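CCMAN5 (Cellulosimicrobium cellulans, PDB 2XSG) acts as an alpha-mannosidase of glycoside hydrolase family 92, a bacterial enzyme that enables mannose-6-phosphate modification of yeast-produced lysosomal enzymes. Local coordinates at residues 523-527 and 537-541; 568-573 and 606-610; 576-580 and 619-623; 596-600 and 687-691; 717-723 and 750-756. All blocks are in the same frame, centred on the assembly; numbering follows the deposited sequence.

In the fold
All five contacts lie in the part of the chain that carries the family 92 catalytic ranges, interaction 5 within a six-stranded mixed sheet. Interactions 1, 2 and 3 form one touching cluster, with centres 12 to 18 Å apart: W540 packs on M570, A527 O meets the hydroxyl of Y623, and W610 touches T619. Helix 604-616 runs on into strand 618-623 and so joins interactions 2 and 3, which cross along the chain. The same helix reaches interaction 4 through T607 and interaction 5 through Q608, whose OE1 accepts from V721 N. Interactions 4 and 5, centres 14 Å apart, meet at S691 and F719. Helix 604-616 thus bridges the earlier loops and the late beta strands.

Interaction 1: residues 523-527 and 537-541; sequences SADHA and GTLWQ
A capping box opens helix 539-542, and the irregular loop 523-527, extended at A524 (phi/psi -162°/136°) and turning at H526 (-71°/-11°), lies against this N-terminal turn. T538 is the N-cap: with chi1 at 72° (p), its OG1 accepts from Q541 N at 3.1 Å, while Q541, m then t, returns OE1 to T538 N at 3.1 Å. The nearest CA atoms, of H526 and L539, are 4.7 Å apart. H526 takes an m rotamer with chi2 near 78°, and its ring receives L539 CD1 over one face, 4.2 Å from the centroid, a CH-pi contact; NE2 bonds to T513. L539 (m, t) also brings CD1 to 3.7 Å from A524 CB. W540 (m, chi2 99°) sets CD1 3.5 Å from H526 CB and presents its ring edge to the loop. D525 (t) accepts A527 N on OD1 at 3.0 Å in an Asx turn. Water 1 joins D525 O (2.7 Å) to L539 N (3.0 Å), and W540 N donates to H526 O at 3.0 Å, nearly straight at 170°.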
# COMPACT_ATOMS: atom_id res chain seq x y z
N SER A 523 23.03 27.26 -0.81
CA SER A 523 24.01 26.19 -0.93
C SER A 523 23.40 24.84 -0.53
O SER A 523 22.73 24.74 0.49
CB SER A 523 25.23 26.53 -0.05
OG SER A 523 26.03 25.38 0.16
N ALA A 524 23.66 23.80 -1.33
CA ALA A 524 23.11 22.46 -1.05
C ALA A 524 23.87 21.36 -1.80
O ALA A 524 24.19 21.53 -2.97
CB ALA A 524 21.63 22.42 -1.40
N ASP A 525 24.18 20.26 -1.12
CA ASP A 525 24.63 19.03 -1.78
C ASP A 525 23.40 18.33 -2.35
O ASP A 525 22.54 17.86 -1.59
CB ASP A 525 25.37 18.12 -0.78
CG ASP A 525 25.79 16.76 -1.36
OD1 ASP A 525 25.60 16.49 -2.55
OD2 ASP A 525 26.30 15.93 -0.60
N HIS A 526 23.30 18.26 -3.68
CA HIS A 526 22.10 17.74 -4.34
C HIS A 526 21.93 16.21 -4.17
O HIS A 526 20.86 15.65 -4.49
CB HIS A 526 22.13 18.11 -5.83
CG HIS A 526 21.90 19.57 -6.10
ND1 HIS A 526 22.88 20.53 -5.92
CD2 HIS A 526 20.80 20.24 -6.53
CE1 HIS A 526 22.39 21.72 -6.23
NE2 HIS A 526 21.13 21.57 -6.60
N ALA A 527 22.97 15.55 -3.66
CA ALA A 527 22.93 14.11 -3.45
C ALA A 527 22.77 13.73 -1.97
O ALA A 527 22.70 12.55 -1.63
CB ALA A 527 24.17 13.46 -4.04
N GLY A 537 14.32 12.20 0.98
CA GLY A 537 15.03 12.18 -0.30
C GLY A 537 16.02 13.30 -0.53
O GLY A 537 16.28 14.12 0.37
N THR A 538 16.57 13.33 -1.75
CA THR A 538 17.62 14.25 -2.13
C THR A 538 17.08 15.18 -3.22
O THR A 538 16.05 14.88 -3.84
CB THR A 538 18.83 13.51 -2.74
OG1 THR A 538 18.48 13.03 -4.04
CG2 THR A 538 19.29 12.35 -1.87
N LEU A 539 17.80 16.27 -3.47
CA LEU A 539 17.43 17.18 -4.56
C LEU A 539 17.41 16.50 -5.94
O LEU A 539 16.49 16.71 -6.71
CB LEU A 539 18.30 18.44 -4.54
CG LEU A 539 18.01 19.36 -3.34
CD1 LEU A 539 19.19 20.24 -3.03
CD2 LEU A 539 16.75 20.18 -3.54
N TRP A 540 18.41 15.66 -6.24
CA TRP A 540 18.40 14.88 -7.50
C TRP A 540 17.12 14.04 -7.65
O TRP A 540 16.61 13.89 -8.76
CB TRP A 540 19.59 13.96 -7.59
CG TRP A 540 20.83 14.58 -8.15
CD1 TRP A 540 21.89 15.05 -7.45
CD2 TRP A 540 21.15 14.75 -9.54
NE1 TRP A 540 22.85 15.53 -8.31
CE2 TRP A 540 22.42 15.35 -9.60
CE3 TRP A 540 20.48 14.48 -10.73
CZ2 TRP A 540 23.05 15.67 -10.80
CZ3 TRP A 540 21.10 14.79 -11.94
CH2 TRP A 540 22.38 15.39 -11.96
N GLN A 541 16.63 13.50 -6.54
CA GLN A 541 15.45 12.62 -6.55
C GLN A 541 14.16 13.46 -6.67
O GLN A 541 13.28 13.17 -7.49
CB GLN A 541 15.45 11.73 -5.30
CG GLN A 541 16.59 10.69 -5.31
CD GLN A 541 16.94 10.13 -3.93
OE1 GLN A 541 16.29 10.46 -2.93
NE2 GLN A 541 17.98 9.27 -3.87
O HOH W 1 19.96 16.97 -1.53

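Interaction 2: residues 568-573 and 606-610; sequences RHMFGE and LTQKW
E573 OE2 takes two donors from helix 604-616: K609 NZ at 2.6 Å, a salt bridge, and W610 NE1 at 2.7 Å. One carboxylate oxygen gathers neighbouring helix residues. E573 is bent, chi1 and chi2 both m; K609 is t, t, p, and W610 is m with chi2 near 111°. E573 is placed by a Schellman motif that ends helix 560-570: G572, at phi 54° and psi 36°, is the C-prime residue, with E573 N bonded to R568 O at 3.1 Å and G572 N to H569 O at 3.0 Å. F571, the first residue to leave helical angles, is m and brings CD1 to 3.7 Å from W610 CD2, over one face of the indole; the F571 ring and the five-membered ring of W610 lie obliquely, planes at 45°, centroids 4.6 Å apart. F571 CA and W610 CA are 8.8 Å apart. Further out, L606 CD2 lies 3.9 Å from E573 OE2, and L606 CD1 lies 3.6 Å from R568 NH1, which is salt-bridged to E603.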
# COMPACT_ATOMS: atom_id res chain seq x y z
N ARG A 568 21.45 10.26 -17.47
CA ARG A 568 22.58 9.35 -17.40
C ARG A 568 23.36 9.44 -16.09
O ARG A 568 23.69 8.41 -15.52
CB ARG A 568 23.49 9.52 -18.63
CG ARG A 568 22.75 9.22 -19.94
CD ARG A 568 23.60 9.42 -21.19
NE ARG A 568 24.62 8.38 -21.25
CZ ARG A 568 24.56 7.28 -22.00
NH1 ARG A 568 23.53 7.06 -22.79
NH2 ARG A 568 25.54 6.41 -21.94
N HIS A 569 23.63 10.65 -15.60
CA HIS A 569 24.32 10.84 -14.32
C HIS A 569 23.48 10.35 -13.13
O HIS A 569 24.03 9.75 -12.19
CB HIS A 569 24.67 12.32 -14.12
CG HIS A 569 25.68 12.55 -13.04
ND1 HIS A 569 27.00 12.18 -13.17
CD2 HIS A 569 25.57 13.11 -11.82
CE1 HIS A 569 27.66 12.50 -12.08
NE2 HIS A 569 26.82 13.08 -11.24
N MET A 570 22.17 10.59 -13.17
CA MET A 570 21.21 10.08 -12.16
C MET A 570 21.38 8.59 -11.88
O MET A 570 21.22 8.12 -10.75
CB MET A 570 19.78 10.33 -12.62
CG MET A 570 18.70 9.98 -11.59
SD MET A 570 18.59 11.30 -10.38
CE MET A 570 17.33 10.65 -9.29
N PHE A 571 21.69 7.84 -12.93
CA PHE A 571 21.86 6.39 -12.81
C PHE A 571 23.30 5.89 -12.89
O PHE A 571 23.53 4.69 -13.09
CB PHE A 571 20.95 5.68 -13.82
CG PHE A 571 19.53 5.72 -13.43
CD1 PHE A 571 18.94 4.62 -12.80
CD2 PHE A 571 18.77 6.87 -13.62
CE1 PHE A 571 17.61 4.67 -12.40
CE2 PHE A 571 17.45 6.92 -13.22
CZ PHE A 571 16.87 5.82 -12.60
N GLY A 572 24.26 6.80 -12.71
CA GLY A 572 25.69 6.46 -12.71
C GLY A 572 26.16 5.72 -13.95
O GLY A 572 27.02 4.85 -13.86
N GLU A 573 25.59 6.05 -15.11
CA GLU A 573 25.92 5.35 -16.37
C GLU A 573 27.39 5.44 -16.78
O GLU A 573 27.93 4.53 -17.43
CB GLU A 573 25.03 5.85 -17.52
CG GLU A 573 23.60 5.33 -17.47
CD GLU A 573 23.47 3.85 -17.81
OE1 GLU A 573 24.39 3.27 -18.43
OE2 GLU A 573 22.45 3.24 -17.44
N LEU A 606 17.51 2.54 -22.36
CA LEU A 606 18.00 2.65 -20.99
C LEU A 606 16.88 2.47 -19.96
O LEU A 606 17.10 1.92 -18.89
CB LEU A 606 18.76 3.97 -20.75
CG LEU A 606 20.10 4.17 -21.48
CD1 LEU A 606 20.63 5.55 -21.17
CD2 LEU A 606 21.15 3.10 -21.12
N THR A 607 15.69 2.93 -20.31
CA THR A 607 14.49 2.70 -19.50
C THR A 607 14.23 1.19 -19.42
O THR A 607 14.05 0.64 -18.33
CB THR A 607 13.28 3.50 -20.05
OG1 THR A 607 13.37 4.86 -19.58
CG2 THR A 607 11.93 2.91 -19.59
N GLN A 608 14.28 0.53 -20.57
CA GLN A 608 14.10 -0.92 -20.63
C GLN A 608 15.11 -1.65 -19.76
O GLN A 608 14.73 -2.53 -18.98
CB GLN A 608 14.20 -1.40 -22.07
CG GLN A 608 13.06 -0.88 -22.93
CD GLN A 608 13.48 -0.63 -24.37
OE1 GLN A 608 14.28 -1.38 -24.94
NE2 GLN A 608 12.94 0.42 -24.96
N LYS A 609 16.38 -1.27 -19.88
CA LYS A 609 17.43 -1.87 -19.06
C LYS A 609 17.15 -1.71 -17.57
O LYS A 609 17.16 -2.69 -16.82
CB LYS A 609 18.80 -1.26 -19.38
CG LYS A 609 19.97 -1.95 -18.64
CD LYS A 609 21.34 -1.24 -18.82
CE LYS A 609 21.32 0.15 -18.19
NZ LYS A 609 22.66 0.80 -18.17
N TRP A 610 16.89 -0.47 -17.16
CA TRP A 610 16.71 -0.16 -15.75
C TRP A 610 15.45 -0.75 -15.15
O TRP A 610 15.47 -1.20 -13.99
CB TRP A 610 16.79 1.35 -15.50
CG TRP A 610 18.22 1.79 -15.53
CD1 TRP A 610 18.83 2.57 -16.48
CD2 TRP A 610 19.23 1.42 -14.59
NE1 TRP A 610 20.17 2.72 -16.16
CE2 TRP A 610 20.43 2.03 -15.01
CE3 TRP A 610 19.24 0.65 -13.41
CZ2 TRP A 610 21.63 1.88 -14.30
CZ3 TRP A 610 20.42 0.50 -12.71
CH2 TRP A 610 21.60 1.12 -13.15

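Interaction 3: residues 576-580 and 619-623; sequences PDDGK and TWNRY
W620 lays one face of its indole over the backbone of G579, with CE3 3.5 Å from G579 CA. Glycine suits this spot: a CB there would sit 2.8 Å from W620 CE3. The indole is m with chi2 near 114°, and its edge reaches P576, NE1 to O 3.1 Å, while CZ2 lies 3.5 Å from D577 O. The nearest CA atoms are those of G579 and W620, 5.2 Å apart, with K580 and R622 at 6.0 Å. R622 is extended, every chi t, so that NH1 donates a weak bond to K580 O at 3.0 Å. K580 (t, p, t, t) places its CE over a face of the guanidinium; K580 NZ and R622 NH2 come to 3.2 Å, like charges that E638 answers with salt bridges to both. The loop bends at D578, whose OD1 accepts from K580 N at 2.8 Å. The arrangement is an Asx turn leading into a 3-10 segment, packed against 618-623, an outer strand of a three-stranded antiparallel sheet.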
# COMPACT_ATOMS: atom_id res chain seq x y z
N PRO A 576 29.45 2.37 -13.99
CA PRO A 576 28.48 1.30 -13.71
C PRO A 576 28.84 0.39 -12.51
O PRO A 576 27.96 -0.31 -11.99
CB PRO A 576 28.46 0.48 -15.02
CG PRO A 576 29.79 0.73 -15.63
CD PRO A 576 30.08 2.19 -15.32
N ASP A 577 30.11 0.40 -12.11
CA ASP A 577 30.57 -0.41 -11.00
C ASP A 577 30.79 0.40 -9.71
O ASP A 577 31.25 -0.14 -8.71
CB ASP A 577 31.85 -1.17 -11.41
CG ASP A 577 31.62 -2.13 -12.62
OD1 ASP A 577 30.56 -2.80 -12.69
OD2 ASP A 577 32.51 -2.22 -13.49
N ASP A 578 30.47 1.70 -9.73
CA ASP A 578 30.57 2.54 -8.53
C ASP A 578 29.19 2.74 -7.90
O ASP A 578 28.38 3.55 -8.39
CB ASP A 578 31.21 3.91 -8.87
CG ASP A 578 31.45 4.79 -7.62
OD1 ASP A 578 30.94 4.51 -6.51
OD2 ASP A 578 32.16 5.81 -7.76
N GLY A 579 28.93 2.00 -6.82
CA GLY A 579 27.73 2.17 -6.03
C GLY A 579 27.39 3.60 -5.62
O GLY A 579 26.21 3.94 -5.47
N LYS A 580 28.41 4.43 -5.41
CA LYS A 580 28.21 5.81 -4.94
C LYS A 580 27.69 6.74 -6.05
O LYS A 580 27.14 7.82 -5.76
CB LYS A 580 29.51 6.33 -4.32
CG LYS A 580 29.42 7.66 -3.56
CD LYS A 580 28.95 7.52 -2.09
CE LYS A 580 28.91 8.90 -1.40
NZ LYS A 580 28.01 9.00 -0.19
N THR A 619 20.92 -4.67 -8.47
CA THR A 619 21.35 -3.31 -8.82
C THR A 619 22.19 -2.71 -7.70
O THR A 619 22.15 -3.19 -6.56
CB THR A 619 20.16 -2.35 -9.03
OG1 THR A 619 19.22 -2.50 -7.96
CG2 THR A 619 19.49 -2.61 -10.37
N TRP A 620 22.92 -1.64 -8.03
CA TRP A 620 23.58 -0.81 -7.02
C TRP A 620 22.56 0.02 -6.25
O TRP A 620 21.70 0.67 -6.84
CB TRP A 620 24.59 0.13 -7.67
CG TRP A 620 25.88 -0.56 -7.98
CD1 TRP A 620 26.40 -0.82 -9.23
CD2 TRP A 620 26.80 -1.11 -7.04
NE1 TRP A 620 27.60 -1.47 -9.11
CE2 TRP A 620 27.87 -1.67 -7.78
CE3 TRP A 620 26.84 -1.17 -5.64
CZ2 TRP A 620 28.97 -2.29 -7.16
CZ3 TRP A 620 27.93 -1.79 -5.02
CH2 TRP A 620 28.98 -2.34 -5.78
N ASN A 621 22.66 -0.05 -4.93
CA ASN A 621 21.79 0.71 -4.05
C ASN A 621 22.58 1.58 -3.10
O ASN A 621 23.30 1.07 -2.24
CB ASN A 621 20.84 -0.21 -3.29
CG ASN A 621 19.74 -0.73 -4.18
OD1 ASN A 621 18.69 -0.11 -4.31
ND2 ASN A 621 20.01 -1.84 -4.87
N ARG A 622 22.46 2.89 -3.30
CA ARG A 622 23.13 3.88 -2.47
C ARG A 622 22.24 4.34 -1.31
O ARG A 622 22.72 4.58 -0.20
CB ARG A 622 23.58 5.10 -3.30
CG ARG A 622 24.14 6.25 -2.45
CD ARG A 622 24.73 7.39 -3.28
NE ARG A 622 25.11 8.52 -2.41
CZ ARG A 622 25.61 9.68 -2.82
NH1 ARG A 622 25.85 9.92 -4.11
NH2 ARG A 622 25.90 10.62 -1.94
N TYR A 623 20.93 4.43 -1.56
CA TYR A 623 20.03 5.02 -0.58
C TYR A 623 19.05 4.05 0.10
O TYR A 623 18.51 3.16 -0.54
CB TYR A 623 19.26 6.18 -1.21
CG TYR A 623 20.13 7.32 -1.72
CD1 TYR A 623 20.51 7.38 -3.06
CD2 TYR A 623 20.52 8.35 -0.88
CE1 TYR A 623 21.29 8.44 -3.54
CE2 TYR A 623 21.31 9.40 -1.35
CZ TYR A 623 21.68 9.44 -2.68
OH TYR A 623 22.45 10.48 -3.16

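Interaction 4: residues 596-600 and 687-691; sequences YLFNY and FQVGS
Y596 directs its CA-to-CB bond toward strand 686-689 and, with chi1 m and chi2 87°, sets its ring edge against G690, CE2 to CA 3.9 Å. Its CB lies 4.3 Å from Q688 CB, the CA atoms of the two residues being 6.8 Å apart. A CB on G690 would come within 2.9 Å of that CE2, so the absence of a side chain makes room for the tyrosine. F678 stacks on the Y596 ring. L597 and F598 continue with helical phi/psi, F598 packing on L606 and T607 of helix 604-616. N599 (m, chi2 near 0°) is the polar centre: its ND2 donates to Q688 OE1 at 2.9 Å and to V689 O at 3.0 Å, both close to straight, while water 3 lies within bonding distance of N599 OD1 (2.9 Å) and V689 O (3.0 Å). Y600 (m) ends the turn, its N bonded to L597 O at 2.9 Å and its OH 3.1 Å from Q688 NE2. Q688 folds back with chi1 and chi2 both m. A buried asparagine here ties a loop with helical phi/psi angles to the end of strand 686-689, the middle strand of a small antiparallel sheet.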
# COMPACT_ATOMS: atom_id res chain seq x y z
N TYR A 596 11.93 5.39 -15.79
CA TYR A 596 11.18 5.52 -17.03
C TYR A 596 11.38 6.87 -17.73
O TYR A 596 10.75 7.14 -18.75
CB TYR A 596 9.68 5.27 -16.78
CG TYR A 596 9.40 3.88 -16.23
CD1 TYR A 596 9.43 3.64 -14.86
CD2 TYR A 596 9.09 2.82 -17.08
CE1 TYR A 596 9.18 2.37 -14.34
CE2 TYR A 596 8.84 1.55 -16.58
CZ TYR A 596 8.88 1.33 -15.21
OH TYR A 596 8.62 0.07 -14.71
N LEU A 597 12.25 7.73 -17.20
CA LEU A 597 12.45 9.05 -17.82
C LEU A 597 13.42 9.07 -19.00
O LEU A 597 13.50 10.06 -19.73
CB LEU A 597 12.82 10.10 -16.78
CG LEU A 597 11.82 10.20 -15.61
CD1 LEU A 597 12.21 11.31 -14.65
CD2 LEU A 597 10.40 10.38 -16.12
N PHE A 598 14.15 7.98 -19.19
CA PHE A 598 15.02 7.84 -20.36
C PHE A 598 14.23 7.87 -21.67
O PHE A 598 14.77 8.28 -22.70
CB PHE A 598 15.89 6.59 -20.26
CG PHE A 598 16.95 6.68 -19.21
CD1 PHE A 598 16.84 5.94 -18.03
CD2 PHE A 598 18.08 7.48 -19.40
CE1 PHE A 598 17.85 5.97 -17.05
CE2 PHE A 598 19.09 7.53 -18.43
CZ PHE A 598 18.96 6.78 -17.25
N ASN A 599 12.95 7.46 -21.62
CA ASN A 599 12.03 7.59 -22.74
C ASN A 599 11.88 9.05 -23.18
O ASN A 599 11.63 9.34 -24.35
CB ASN A 599 10.63 7.07 -22.36
CG ASN A 599 10.55 5.55 -22.27
OD1 ASN A 599 11.52 4.84 -22.54
ND2 ASN A 599 9.38 5.06 -21.88
N TYR A 600 12.01 9.96 -22.23
CA TYR A 600 11.86 11.39 -22.50
C TYR A 600 13.14 12.03 -23.00
O TYR A 600 13.09 13.09 -23.61
CB TYR A 600 11.42 12.13 -21.24
CG TYR A 600 10.02 11.81 -20.74
CD1 TYR A 600 9.77 10.64 -20.00
CD2 TYR A 600 8.96 12.68 -20.97
CE1 TYR A 600 8.50 10.35 -19.52
CE2 TYR A 600 7.66 12.39 -20.47
CZ TYR A 600 7.45 11.23 -19.74
OH TYR A 600 6.20 10.90 -19.26
N PHE A 687 0.64 6.10 -19.97
CA PHE A 687 1.56 5.15 -19.35
C PHE A 687 2.79 5.05 -20.21
O PHE A 687 2.68 5.08 -21.43
CB PHE A 687 0.90 3.78 -19.18
CG PHE A 687 -0.28 3.82 -18.28
CD1 PHE A 687 -0.12 3.72 -16.91
CD2 PHE A 687 -1.56 4.01 -18.79
CE1 PHE A 687 -1.20 3.79 -16.06
CE2 PHE A 687 -2.67 4.09 -17.94
CZ PHE A 687 -2.48 3.97 -16.57
N GLN A 688 3.95 4.99 -19.56
CA GLN A 688 5.22 4.83 -20.25
C GLN A 688 5.59 3.35 -20.42
O GLN A 688 5.44 2.54 -19.49
CB GLN A 688 6.35 5.57 -19.52
CG GLN A 688 6.22 7.12 -19.57
CD GLN A 688 6.53 7.68 -20.95
OE1 GLN A 688 7.44 7.19 -21.65
NE2 GLN A 688 5.78 8.71 -21.37
N VAL A 689 6.13 3.04 -21.61
CA VAL A 689 6.55 1.69 -21.96
C VAL A 689 7.88 1.37 -21.28
O VAL A 689 8.81 2.19 -21.30
CB VAL A 689 6.67 1.52 -23.49
CG1 VAL A 689 7.40 0.22 -23.84
CG2 VAL A 689 5.28 1.53 -24.13
N GLY A 690 7.95 0.19 -20.67
CA GLY A 690 9.19 -0.29 -20.04
C GLY A 690 9.74 -1.53 -20.71
O GLY A 690 9.92 -1.56 -21.93
N SER A 691 9.98 -2.57 -19.90
CA SER A 691 10.47 -3.85 -20.39
C SER A 691 9.58 -4.98 -19.90
O SER A 691 9.85 -5.57 -18.84
CB SER A 691 11.93 -4.05 -19.94
OG SER A 691 12.45 -5.30 -20.38
O HOH W 2 8.67 -2.27 -17.25
O HOH W 3 11.06 2.10 -23.34

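Interaction 5: residues 717-723 and 750-756; sequences DAFYVQS and RMGEQPS
This is an antiparallel strand pairing within a six-stranded mixed sheet: 720-726 runs beside 746-752, their short axes 4.4 Å apart at 128°. Y720 and G752 form a hydrogen-bonded pair, Y720 N to G752 O at 3.2 Å and G752 N to Y720 O at 2.9 Å. V721 and M751 follow as a non-hydrogen-bonded pair, CA to CA 4.7 Å, with V721 CG2 (chi1 t) 3.9 Å from SD of the all-m M751. The register slips by one in a classic beta bulge: Q722 turns near-helical (phi/psi -101°/-34°), so it and S723 both face R750, Q722 N to R750 O at 2.6 Å and R750 N to S723 O at 2.9 Å. Past the strand, P755 CD sits over the Y720 ring, 3.9 Å from its centroid, a CH-pi contact. S756 OG (p) donates to V721 O at 2.7 Å, and water 4 joins D717 O (2.6 Å) to E753 O (2.7 Å). Backbone bonds therefore hold the strands, while ring contact, hydroxyl and water fasten the tail that follows.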
# COMPACT_ATOMS: atom_id res chain seq x y z
N ASP A 717 18.03 -12.14 -20.58
CA ASP A 717 19.04 -11.38 -21.30
C ASP A 717 18.39 -10.53 -22.37
O ASP A 717 18.92 -9.48 -22.74
CB ASP A 717 20.07 -12.33 -21.94
CG ASP A 717 20.93 -13.06 -20.92
OD1 ASP A 717 21.51 -12.40 -20.03
OD2 ASP A 717 21.05 -14.30 -21.03
N ALA A 718 17.26 -10.98 -22.89
CA ALA A 718 16.58 -10.27 -23.97
C ALA A 718 15.48 -9.37 -23.41
O ALA A 718 14.29 -9.69 -23.49
CB ALA A 718 16.03 -11.25 -25.02
N PHE A 719 15.89 -8.23 -22.86
CA PHE A 719 14.96 -7.32 -22.20
C PHE A 719 14.84 -5.96 -22.91
O PHE A 719 14.25 -5.03 -22.38
CB PHE A 719 15.36 -7.14 -20.72
CG PHE A 719 16.80 -6.77 -20.53
CD1 PHE A 719 17.24 -5.47 -20.76
CD2 PHE A 719 17.74 -7.73 -20.12
CE1 PHE A 719 18.58 -5.12 -20.59
CE2 PHE A 719 19.07 -7.39 -19.93
CZ PHE A 719 19.50 -6.09 -20.17
N TYR A 720 15.43 -5.85 -24.11
CA TYR A 720 15.37 -4.61 -24.91
C TYR A 720 14.35 -4.80 -26.01
O TYR A 720 14.30 -5.86 -26.65
CB TYR A 720 16.71 -4.29 -25.57
CG TYR A 720 17.86 -3.91 -24.65
CD1 TYR A 720 17.90 -2.66 -24.04
CD2 TYR A 720 18.92 -4.78 -24.43
CE1 TYR A 720 18.93 -2.30 -23.22
CE2 TYR A 720 19.98 -4.42 -23.60
CZ TYR A 720 19.98 -3.17 -23.00
OH TYR A 720 21.00 -2.77 -22.17
N VAL A 721 13.53 -3.77 -26.24
CA VAL A 721 12.55 -3.79 -27.33
C VAL A 721 13.28 -3.54 -28.66
O VAL A 721 14.09 -2.64 -28.74
CB VAL A 721 11.43 -2.77 -27.11
CG1 VAL A 721 10.48 -2.72 -28.30
CG2 VAL A 721 10.66 -3.11 -25.81
N GLN A 722 13.01 -4.39 -29.66
CA GLN A 722 13.63 -4.24 -30.99
C GLN A 722 12.66 -3.60 -31.97
O GLN A 722 13.07 -2.89 -32.87
CB GLN A 722 14.06 -5.61 -31.55
CG GLN A 722 14.92 -6.42 -30.60
CD GLN A 722 16.22 -5.70 -30.20
OE1 GLN A 722 16.45 -5.40 -29.01
NE2 GLN A 722 17.08 -5.44 -31.17
N SER A 723 11.37 -3.90 -31.80
CA SER A 723 10.32 -3.35 -32.64
C SER A 723 9.01 -3.64 -31.94
O SER A 723 8.98 -4.41 -30.97
CB SER A 723 10.33 -3.99 -34.04
OG SER A 723 9.72 -5.27 -34.00
N ARG A 750 8.81 -7.14 -29.93
CA ARG A 750 9.88 -8.07 -30.31
C ARG A 750 11.09 -7.73 -29.44
O ARG A 750 11.60 -6.61 -29.49
CB ARG A 750 10.19 -7.94 -31.81
CG ARG A 750 11.15 -9.00 -32.40
CD ARG A 750 11.39 -8.76 -33.92
NE ARG A 750 10.14 -8.68 -34.68
CZ ARG A 750 10.03 -8.42 -35.99
NH1 ARG A 750 11.10 -8.21 -36.75
NH2 ARG A 750 8.82 -8.37 -36.55
N MET A 751 11.53 -8.68 -28.63
CA MET A 751 12.63 -8.45 -27.67
C MET A 751 13.96 -8.97 -28.19
O MET A 751 14.00 -9.86 -29.03
CB MET A 751 12.31 -9.10 -26.34
CG MET A 751 10.93 -8.78 -25.80
SD MET A 751 10.67 -7.01 -25.53
CE MET A 751 11.65 -6.66 -24.08
N GLY A 752 15.05 -8.43 -27.66
CA GLY A 752 16.40 -8.85 -28.07
C GLY A 752 17.42 -8.50 -27.00
O GLY A 752 17.12 -7.79 -26.03
N GLU A 753 18.63 -8.98 -27.19
CA GLU A 753 19.65 -8.90 -26.16
C GLU A 753 20.48 -7.62 -26.24
O GLU A 753 21.29 -7.35 -25.34
CB GLU A 753 20.54 -10.15 -26.22
CG GLU A 753 19.80 -11.42 -25.79
CD GLU A 753 20.68 -12.65 -25.69
OE1 GLU A 753 21.90 -12.50 -25.50
OE2 GLU A 753 20.13 -13.77 -25.79
N GLN A 754 20.28 -6.84 -27.30
CA GLN A 754 21.01 -5.58 -27.49
C GLN A 754 20.06 -4.39 -27.54
O GLN A 754 18.94 -4.53 -27.99
CB GLN A 754 21.84 -5.62 -28.78
CG GLN A 754 22.51 -6.97 -29.11
CD GLN A 754 23.55 -7.36 -28.09
OE1 GLN A 754 24.18 -6.50 -27.47
NE2 GLN A 754 23.76 -8.68 -27.92
N PRO A 755 20.52 -3.21 -27.07
CA PRO A 755 19.74 -1.97 -27.24
C PRO A 755 19.46 -1.69 -28.72
O PRO A 755 20.32 -1.92 -29.59
CB PRO A 755 20.66 -0.86 -26.69
CG PRO A 755 21.75 -1.52 -25.97
CD PRO A 755 21.81 -2.98 -26.39
N SER A 756 18.26 -1.17 -29.00
CA SER A 756 17.90 -0.74 -30.34
C SER A 756 17.48 0.73 -30.31
O SER A 756 17.34 1.32 -29.22
CB SER A 756 16.78 -1.62 -30.91
OG SER A 756 15.51 -1.14 -30.51
O HOH W 4 21.35 -8.60 -22.92
O HOH W 5 15.89 -1.06 -27.13